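Local coordinates for manganese-binding protein (Chlamydia trachomatis, PDB 6NSI) that captures ferrous iron, manganese or nickel, with a preference for iron, and hands the metal to the membrane permease of an ABC importer, at residues D34-E39 against D100-T105; L228-N233 against S259-D264. All blocks are in the same frame, centred on the assembly; numbering follows the deposited sequence.

Interaction 1. Residues D34-E39 against D100-T105; sequences DPHSYE and DPHIWT. With FE (Fe (III) ion), chain B.
His36 and His102 meet through a shared iron(III) ion, each offering its NE2; they are two of the four residues of the iron site, which His168 and Asp260 complete. The metal lies 2.1 Å from NE2 of His36 and 2.2 Å from NE2 of His102, which brings the two nitrogens within 3.3 Å of each other as fellow ligands rather than as a hydrogen-bonded pair. The imidazoles meet rim to rim, their planes inclined at 51°, and neither covers the other's face. Both torsions, chi1 -65° in His36 and -57° in His102, set CG beside the backbone N, which aims each ring at the iron, and the side chains cross at about a right angle. A carboxylate grips the His102 ring directly: ND1 donates in its ring plane to the syn side of Asp100 OD1 at 2.7 Å, while the backbone N of His102 reaches the same oxygen from the opposite face, closing an Asx turn; this grip fixes the ring's rotation and probably makes NE2 a stronger donor to the metal. Asp34 instead holds the backbone of the His36 loop in a second Asx turn, His36 N meeting OD1 from above the carboxylate plane. Pro101 CG sits above one face of the His102 ring, toward its rim, and approaches His36 CE1 obliquely at 4.0 Å. The loop 34-39 runs between strand 24-27 and helix 44-50, and 100-105, whose Ile103 and Thr105 touch Tyr173 of helix 172-178, between strand 98-99 and helix 107-124.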
ATOM      1  N   ASP A  34       8.913  -4.719   8.601  1.00 44.66           N
ATOM      2  CA  ASP A  34       8.087  -5.463   7.659  1.00 34.92           C
ATOM      3  C   ASP A  34       6.754  -5.831   8.296  1.00 38.16           C
ATOM      4  O   ASP A  34       6.725  -6.685   9.193  1.00 35.49           O
ATOM      5  CB  ASP A  34       8.822  -6.719   7.205  1.00 33.47           C
ATOM      6  CG  ASP A  34       7.922  -7.679   6.455  1.00 40.92           C
ATOM      7  OD1 ASP A  34       7.070  -7.183   5.689  1.00 37.27           O
ATOM      8  OD2 ASP A  34       8.076  -8.916   6.614  1.00 36.06           O
ATOM      9  N   PRO A  35       5.636  -5.252   7.855  1.00 30.61           N
ATOM     10  CA  PRO A  35       4.344  -5.609   8.456  1.00 30.62           C
ATOM     11  C   PRO A  35       3.928  -7.030   8.149  1.00 31.02           C
ATOM     12  O   PRO A  35       3.223  -7.640   8.963  1.00 30.08           O
ATOM     13  CB  PRO A  35       3.374  -4.596   7.830  1.00 27.40           C
ATOM     14  CG  PRO A  35       3.999  -4.306   6.466  1.00 30.26           C
ATOM     15  CD  PRO A  35       5.493  -4.365   6.687  1.00 32.72           C
ATOM     16  N   HIS A  36       4.341  -7.571   6.997  1.00 29.23           N
ATOM     17  CA  HIS A  36       3.921  -8.912   6.593  1.00 33.11           C
ATOM     18  C   HIS A  36       4.259  -9.950   7.654  1.00 35.48           C
ATOM     19  O   HIS A  36       3.488 -10.886   7.889  1.00 44.38           O
ATOM     20  CB  HIS A  36       4.599  -9.309   5.280  1.00 33.75           C
ATOM     21  CG  HIS A  36       4.199  -8.472   4.107  1.00 31.62           C
ATOM     22  ND1 HIS A  36       3.106  -8.766   3.324  1.00 30.74           N
ATOM     23  CD2 HIS A  36       4.762  -7.364   3.569  1.00 32.37           C
ATOM     24  CE1 HIS A  36       3.004  -7.871   2.357  1.00 30.28           C
ATOM     25  NE2 HIS A  36       3.995  -7.007   2.486  1.00 28.62           N
ATOM     26  N   SER A  37       5.428  -9.819   8.281  1.00 32.97           N
ATOM     27  CA  SER A  37       5.926 -10.825   9.204  1.00 41.82           C
ATOM     28  C   SER A  37       5.985 -10.304  10.630  1.00 43.88           C
ATOM     29  O   SER A  37       6.698 -10.874  11.467  1.00 48.73           O
ATOM     30  CB  SER A  37       7.301 -11.313   8.761  1.00 41.66           C
ATOM     31  OG  SER A  37       8.244 -10.264   8.885  1.00 36.48           O
ATOM     32  N   TYR A  38       5.251  -9.230  10.920  1.00 35.31           N
ATOM     33  CA  TYR A  38       5.268  -8.660  12.254  1.00 38.94           C
ATOM     34  C   TYR A  38       4.769  -9.687  13.254  1.00 41.07           C
ATOM     35  O   TYR A  38       3.722 -10.305  13.058  1.00 41.79           O
ATOM     36  CB  TYR A  38       4.396  -7.414  12.319  1.00 39.48           C
ATOM     37  CG  TYR A  38       4.458  -6.698  13.649  1.00 37.93           C
ATOM     38  CD1 TYR A  38       5.528  -5.881  13.966  1.00 36.79           C
ATOM     39  CD2 TYR A  38       3.446  -6.841  14.586  1.00 41.44           C
ATOM     40  CE1 TYR A  38       5.585  -5.215  15.166  1.00 42.35           C
ATOM     41  CE2 TYR A  38       3.495  -6.182  15.793  1.00 42.44           C
ATOM     42  CZ  TYR A  38       4.574  -5.376  16.084  1.00 38.30           C
ATOM     43  OH  TYR A  38       4.635  -4.707  17.290  1.00 39.05           O
ATOM     44  N   GLU A  39       5.535  -9.888  14.313  1.00 46.56           N
ATOM     45  CA  GLU A  39       5.089 -10.692  15.437  1.00 48.00           C
ATOM     46  C   GLU A  39       4.879  -9.753  16.612  1.00 37.97           C
ATOM     47  O   GLU A  39       5.642  -8.798  16.795  1.00 39.82           O
ATOM     48  CB  GLU A  39       6.095 -11.803  15.780  1.00 51.87           C
ATOM     49  CG  GLU A  39       6.378 -12.779  14.624  1.00 49.36           C
ATOM     50  CD  GLU A  39       5.455 -14.012  14.614  1.00 61.42           C
ATOM     51  OE1 GLU A  39       5.629 -14.885  13.722  1.00 51.01           O
ATOM     52  OE2 GLU A  39       4.561 -14.113  15.491  1.00 54.65           O
ATOM     53  N   ASP A 100      -3.308 -10.355  -2.632  1.00 34.23           N
ATOM     54  CA  ASP A 100      -2.433  -9.194  -2.636  1.00 27.44           C
ATOM     55  C   ASP A 100      -3.000  -8.151  -1.684  1.00 29.49           C
ATOM     56  O   ASP A 100      -4.045  -7.545  -1.998  1.00 26.90           O
ATOM     57  CB  ASP A 100      -2.299  -8.619  -4.040  1.00 26.91           C
ATOM     58  CG  ASP A 100      -1.273  -7.507  -4.118  1.00 24.68           C
ATOM     59  OD1 ASP A 100      -0.959  -6.912  -3.062  1.00 21.53           O
ATOM     60  OD2 ASP A 100      -0.771  -7.228  -5.241  1.00 24.46           O
ATOM     61  N   PRO A 101      -2.341  -7.869  -0.560  1.00 26.33           N
ATOM     62  CA  PRO A 101      -2.907  -6.947   0.439  1.00 25.37           C
ATOM     63  C   PRO A 101      -2.694  -5.466   0.149  1.00 23.46           C
ATOM     64  O   PRO A 101      -3.257  -4.634   0.877  1.00 24.26           O
ATOM     65  CB  PRO A 101      -2.169  -7.346   1.720  1.00 25.75           C
ATOM     66  CG  PRO A 101      -0.817  -7.768   1.209  1.00 25.93           C
ATOM     67  CD  PRO A 101      -1.077  -8.475  -0.095  1.00 21.70           C
ATOM     68  N   HIS A 102      -1.920  -5.106  -0.883  1.00 20.26           N
ATOM     69  CA  HIS A 102      -1.398  -3.744  -0.997  1.00 24.91           C
ATOM     70  C   HIS A 102      -2.380  -2.764  -1.618  1.00 26.86           C
ATOM     71  O   HIS A 102      -2.016  -2.035  -2.548  1.00 23.09           O
ATOM     72  CB  HIS A 102      -0.103  -3.743  -1.820  1.00 18.53           C
ATOM     73  CG  HIS A 102       0.955  -4.643  -1.259  1.00 20.28           C
ATOM     74  ND1 HIS A 102       1.094  -5.964  -1.642  1.00 22.53           N
ATOM     75  CD2 HIS A 102       1.931  -4.414  -0.345  1.00 20.96           C
ATOM     76  CE1 HIS A 102       2.108  -6.505  -0.987  1.00 21.36           C
ATOM     77  NE2 HIS A 102       2.636  -5.586  -0.200  1.00 18.41           N
ATOM     78  N   ILE A 103      -3.612  -2.699  -1.097  1.00 23.99           N
ATOM     79  CA  ILE A 103      -4.617  -1.836  -1.725  1.00 24.45           C
ATOM     80  C   ILE A 103      -4.433  -0.358  -1.409  1.00 27.05           C
ATOM     81  O   ILE A 103      -5.065   0.485  -2.059  1.00 27.30           O
ATOM     82  CB  ILE A 103      -6.041  -2.274  -1.324  1.00 28.34           C
ATOM     83  CG1 ILE A 103      -6.195  -2.301   0.203  1.00 30.26           C
ATOM     84  CG2 ILE A 103      -6.387  -3.638  -1.953  1.00 26.54           C
ATOM     85  CD1 ILE A 103      -7.649  -2.580   0.707  1.00 25.42           C
ATOM     86  N   TRP A 104      -3.591  -0.004  -0.434  1.00 28.70           N
ATOM     87  CA  TRP A 104      -3.433   1.395  -0.044  1.00 26.89           C
ATOM     88  C   TRP A 104      -2.620   2.217  -1.039  1.00 25.08           C
ATOM     89  O   TRP A 104      -2.462   3.427  -0.826  1.00 23.38           O
ATOM     90  CB  TRP A 104      -2.783   1.496   1.342  1.00 25.14           C
ATOM     91  CG  TRP A 104      -1.430   0.812   1.388  1.00 21.57           C
ATOM     92  CD1 TRP A 104      -0.217   1.354   1.050  1.00 24.77           C
ATOM     93  CD2 TRP A 104      -1.172  -0.543   1.768  1.00 24.11           C
ATOM     94  NE1 TRP A 104       0.790   0.413   1.208  1.00 20.17           N
ATOM     95  CE2 TRP A 104       0.230  -0.755   1.652  1.00 23.87           C
ATOM     96  CE3 TRP A 104      -1.981  -1.596   2.211  1.00 24.04           C
ATOM     97  CZ2 TRP A 104       0.827  -1.979   1.958  1.00 21.84           C
ATOM     98  CZ3 TRP A 104      -1.383  -2.810   2.515  1.00 23.41           C
ATOM     99  CH2 TRP A 104       0.008  -2.992   2.386  1.00 22.31           C
ATOM    100  N   THR A 105      -2.083   1.612  -2.101  1.00 22.08           N
ATOM    101  CA  THR A 105      -1.445   2.392  -3.157  1.00 21.22           C
ATOM    102  C   THR A 105      -2.423   2.835  -4.231  1.00 27.28           C
ATOM    103  O   THR A 105      -2.035   3.600  -5.121  1.00 29.32           O
ATOM    104  CB  THR A 105      -0.323   1.600  -3.834  1.00 24.25           C
ATOM    105  OG1 THR A 105      -0.893   0.527  -4.600  1.00 24.02           O
ATOM    106  CG2 THR A 105       0.667   1.033  -2.781  1.00 24.38           C
TER
HETATM  107 FE    FE B 401       4.435  -5.607   1.043  1.00 24.07          FE

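Interaction 2. Residues L228-N233 against S259-D264; sequences LEDTLN and SDNVCD. With FE (Fe (III) ion), chain B.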
ATOM      1  N   LEU A 228      14.208   1.207  -5.585  1.00 25.40           N
ATOM      2  CA  LEU A 228      14.403   0.688  -4.235  1.00 23.42           C
ATOM      3  C   LEU A 228      13.235   1.074  -3.347  1.00 24.75           C
ATOM      4  O   LEU A 228      12.573   2.085  -3.578  1.00 22.53           O
ATOM      5  CB  LEU A 228      15.684   1.263  -3.627  1.00 24.58           C
ATOM      6  CG  LEU A 228      16.945   0.969  -4.438  1.00 23.71           C
ATOM      7  CD1 LEU A 228      18.080   1.880  -3.981  1.00 33.88           C
ATOM      8  CD2 LEU A 228      17.315  -0.472  -4.230  1.00 29.82           C
ATOM      9  N   GLU A 229      13.003   0.269  -2.300  1.00 25.70           N
ATOM     10  CA  GLU A 229      11.982   0.552  -1.299  1.00 29.78           C
ATOM     11  C   GLU A 229      12.624   0.697   0.069  1.00 28.22           C
ATOM     12  O   GLU A 229      13.538  -0.054   0.428  1.00 26.92           O
ATOM     13  CB  GLU A 229      10.902  -0.543  -1.226  1.00 21.77           C
ATOM     14  CG  GLU A 229      10.192  -0.796  -2.550  1.00 19.86           C
ATOM     15  CD  GLU A 229       9.561  -2.178  -2.616  1.00 22.39           C
ATOM     16  OE1 GLU A 229       9.227  -2.733  -1.539  1.00 20.06           O
ATOM     17  OE2 GLU A 229       9.390  -2.701  -3.743  1.00 26.41           O
ATOM     18  N   ASP A 230      12.072   1.627   0.831  1.00 30.60           N
ATOM     19  CA  ASP A 230      12.515   1.885   2.216  1.00 30.67           C
ATOM     20  C   ASP A 230      12.291   0.592   2.980  1.00 35.95           C
ATOM     21  O   ASP A 230      11.310  -0.068   2.718  1.00 31.81           O
ATOM     22  CB  ASP A 230      11.653   2.958   2.868  1.00 33.83           C
ATOM     23  CG  ASP A 230      12.204   3.455   4.188  1.00 36.87           C
ATOM     24  OD1 ASP A 230      13.235   4.066   4.170  1.00 40.23           O
ATOM     25  OD2 ASP A 230      11.595   3.200   5.192  1.00 36.87           O
ATOM     26  N   THR A 231      13.281   0.170   3.757  1.00 34.55           N
ATOM     27  CA  THR A 231      13.297  -1.015   4.664  1.00 39.73           C
ATOM     28  C   THR A 231      13.378  -2.375   3.956  1.00 44.58           C
ATOM     29  O   THR A 231      13.555  -3.337   4.660  1.00 45.08           O
ATOM     30  CB  THR A 231      12.102  -1.124   5.622  1.00 44.40           C
ATOM     31  OG1 THR A 231      11.026  -1.665   4.868  1.00 49.67           O
ATOM     32  CG2 THR A 231      11.677   0.171   6.271  1.00 45.64           C
ATOM     33  N   LEU A 232      13.294  -2.452   2.630  1.00 40.07           N
ATOM     34  CA  LEU A 232      13.394  -3.754   1.934  1.00 36.26           C
ATOM     35  C   LEU A 232      14.884  -3.928   1.641  1.00 32.51           C
ATOM     36  O   LEU A 232      15.500  -2.975   1.216  1.00 33.99           O
ATOM     37  CB  LEU A 232      12.568  -3.795   0.649  1.00 33.44           C
ATOM     38  CG  LEU A 232      12.392  -5.188   0.050  1.00 38.63           C
ATOM     39  CD1 LEU A 232      11.192  -5.893   0.646  1.00 36.85           C
ATOM     40  CD2 LEU A 232      12.268  -5.145  -1.458  1.00 35.98           C
ATOM     41  N   ASN A 233      15.395  -5.143   1.802  1.00 34.53           N
ATOM     42  CA  ASN A 233      16.818  -5.435   1.509  1.00 31.21           C
ATOM     43  C   ASN A 233      17.049  -5.088   0.040  1.00 27.62           C
ATOM     44  O   ASN A 233      16.290  -5.506  -0.769  1.00 34.30           O
ATOM     45  CB  ASN A 233      17.139  -6.896   1.787  1.00 33.59           C
ATOM     46  CG  ASN A 233      18.615  -7.210   1.750  1.00 40.53           C
ATOM     47  OD1 ASN A 233      19.342  -6.710   0.908  1.00 37.85           O
ATOM     48  ND2 ASN A 233      19.062  -8.018   2.685  1.00 40.34           N
ATOM     49  N   SER A 259       6.719   1.198   0.249  1.00 25.81           N
ATOM     50  CA  SER A 259       5.802   0.133  -0.132  1.00 25.29           C
ATOM     51  C   SER A 259       4.911  -0.296   1.034  1.00 29.30           C
ATOM     52  O   SER A 259       3.681  -0.267   0.936  1.00 27.80           O
ATOM     53  CB  SER A 259       6.611  -1.066  -0.634  1.00 22.63           C
ATOM     54  OG  SER A 259       7.483  -1.503   0.401  1.00 28.03           O
ATOM     55  N   ASP A 260       5.521  -0.720   2.138  1.00 25.96           N
ATOM     56  CA  ASP A 260       4.802  -1.340   3.237  1.00 27.02           C
ATOM     57  C   ASP A 260       4.698  -0.423   4.447  1.00 29.29           C
ATOM     58  O   ASP A 260       4.210  -0.846   5.507  1.00 26.25           O
ATOM     59  CB  ASP A 260       5.477  -2.654   3.627  1.00 27.28           C
ATOM     60  CG  ASP A 260       5.261  -3.765   2.601  1.00 29.79           C
ATOM     61  OD1 ASP A 260       4.281  -3.713   1.808  1.00 23.95           O
ATOM     62  OD2 ASP A 260       6.080  -4.708   2.602  1.00 25.98           O
ATOM     63  N   ASN A 261       5.160   0.816   4.327  1.00 25.61           N
ATOM     64  CA  ASN A 261       5.192   1.702   5.476  1.00 30.28           C
ATOM     65  C   ASN A 261       5.010   3.134   4.991  1.00 29.95           C
ATOM     66  O   ASN A 261       4.778   3.388   3.808  1.00 24.54           O
ATOM     67  CB  ASN A 261       6.487   1.525   6.285  1.00 29.49           C
ATOM     68  CG  ASN A 261       7.742   1.978   5.522  1.00 37.58           C
ATOM     69  OD1 ASN A 261       7.753   2.050   4.293  1.00 34.04           O
ATOM     70  ND2 ASN A 261       8.813   2.254   6.259  1.00 33.20           N
ATOM     71  N   VAL A 262       5.127   4.050   5.942  1.00 26.80           N
ATOM     72  CA  VAL A 262       4.888   5.507   5.765  1.00 32.45           C
ATOM     73  C   VAL A 262       6.162   6.282   6.125  1.00 36.15           C
ATOM     74  O   VAL A 262       6.880   5.821   6.989  1.00 34.71           O
ATOM     75  CB  VAL A 262       3.716   5.870   6.694  1.00 35.95           C
ATOM     76  CG1 VAL A 262       3.818   7.229   7.355  1.00 35.61           C
ATOM     77  CG2 VAL A 262       2.361   5.619   6.071  1.00 23.40           C
ATOM     78  N   CYS A 263       6.429   7.400   5.451  1.00 38.26           N
ATOM     79  CA  CYS A 263       7.591   8.238   5.818  1.00 38.47           C
ATOM     80  C   CYS A 263       7.167   9.197   6.935  1.00 42.61           C
ATOM     81  O   CYS A 263       7.386   8.862   8.070  1.00 42.78           O
ATOM     82  CB  CYS A 263       8.081   9.039   4.627  1.00 40.53           C
ATOM     83  SG  CYS A 263       9.682   9.822   4.927  1.00 47.39           S
ATOM     84  N   ASP A 264       6.458  10.272   6.620  1.00 43.36           N
ATOM     85  CA  ASP A 264       5.970  11.177   7.692  1.00 45.82           C
ATOM     86  C   ASP A 264       4.505  10.861   8.002  1.00 44.20           C
ATOM     87  O   ASP A 264       4.175  10.658   9.150  1.00 41.76           O
ATOM     88  CB  ASP A 264       6.087  12.638   7.284  1.00 45.11           C
ATOM     89  CG  ASP A 264       5.402  13.547   8.281  1.00 63.16           C
ATOM     90  OD1 ASP A 264       5.600  13.333   9.490  1.00 69.67           O
ATOM     91  OD2 ASP A 264       4.660  14.436   7.848  1.00 65.08           O
TER
HETATM   92 FE    FE B 401       4.435  -5.607   1.043  1.00 24.07          FE
HETATM   93  O   HOH W   1       8.609   0.664   2.289  1.00 23.67           O
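Glu229 and Ser259 begin the contact, and the glutamate can be followed outward atom by atom. Its CB lies 3.9 Å from Ser259 OG, and CG, turned beside the backbone N (chi1 -57°), passes the serine CB and OG at van der Waals range. The chain then runs extended, carrying CD alongside the same two atoms. At the tip, OE1 accepts a 2.9 Å hydrogen bond from Ser259 OG, which comes from above the carboxylate plane; the same oxygen also takes the ND1 hydrogen of His168, an iron ligand, so the serine helps to position a second-shell carboxylate.

Further along, Asn261 ND2 gives a nearly straight bond (171°) to Asp230 OD2 at 3.1 Å. The donor meets the anti lone pair, the carboxylate and amide are nearly coplanar, and Thr231 CG2 rests 3.5 Å from ND2. That nitrogen also bonds to Gly31 O. The amide's other end, OD1, is met by a water that donates to it at 2.6 Å and to Asp230 O, and accepts from Ser259 N, tying the two loops together between the side-chain bonds. The two bonds of ND2, with the water on OD1, fix the rotation of the amide.

Between Ser259 and Asn261, Asp260 turns to the iron and chelates it with both oxygens, OD1 at 2.0 Å and OD2 at 2.4 Å. The type II turn from Glu229 to Leu232 packs beside its loop. Asp260 completes the site with His36, His102 and His168, an arrangement consistent with the metal site of a solute-binding protein of family 9.

How the interactions relate
Interactions 1 and 2 illustrate how a metal site is assembled from distant parts of a chain: their centres are 11 Å apart, and both reach the same iron. They come in series, with 34-39 and 100-105 preceding 228-233 and 259-264, all in loops that follow strands and lead into helices. Interaction 1 supplies two histidines, interaction 2 the aspartate, and His168, in the sequence between them, supplies the remaining ligand residue. A probable hydrogen bond from Trp104 NE1 to Ser259 O, 3.0 Å, joins the two directly. The metal therefore ties together loops far apart in sequence, consistent with a carrier that must hold its ion until delivery.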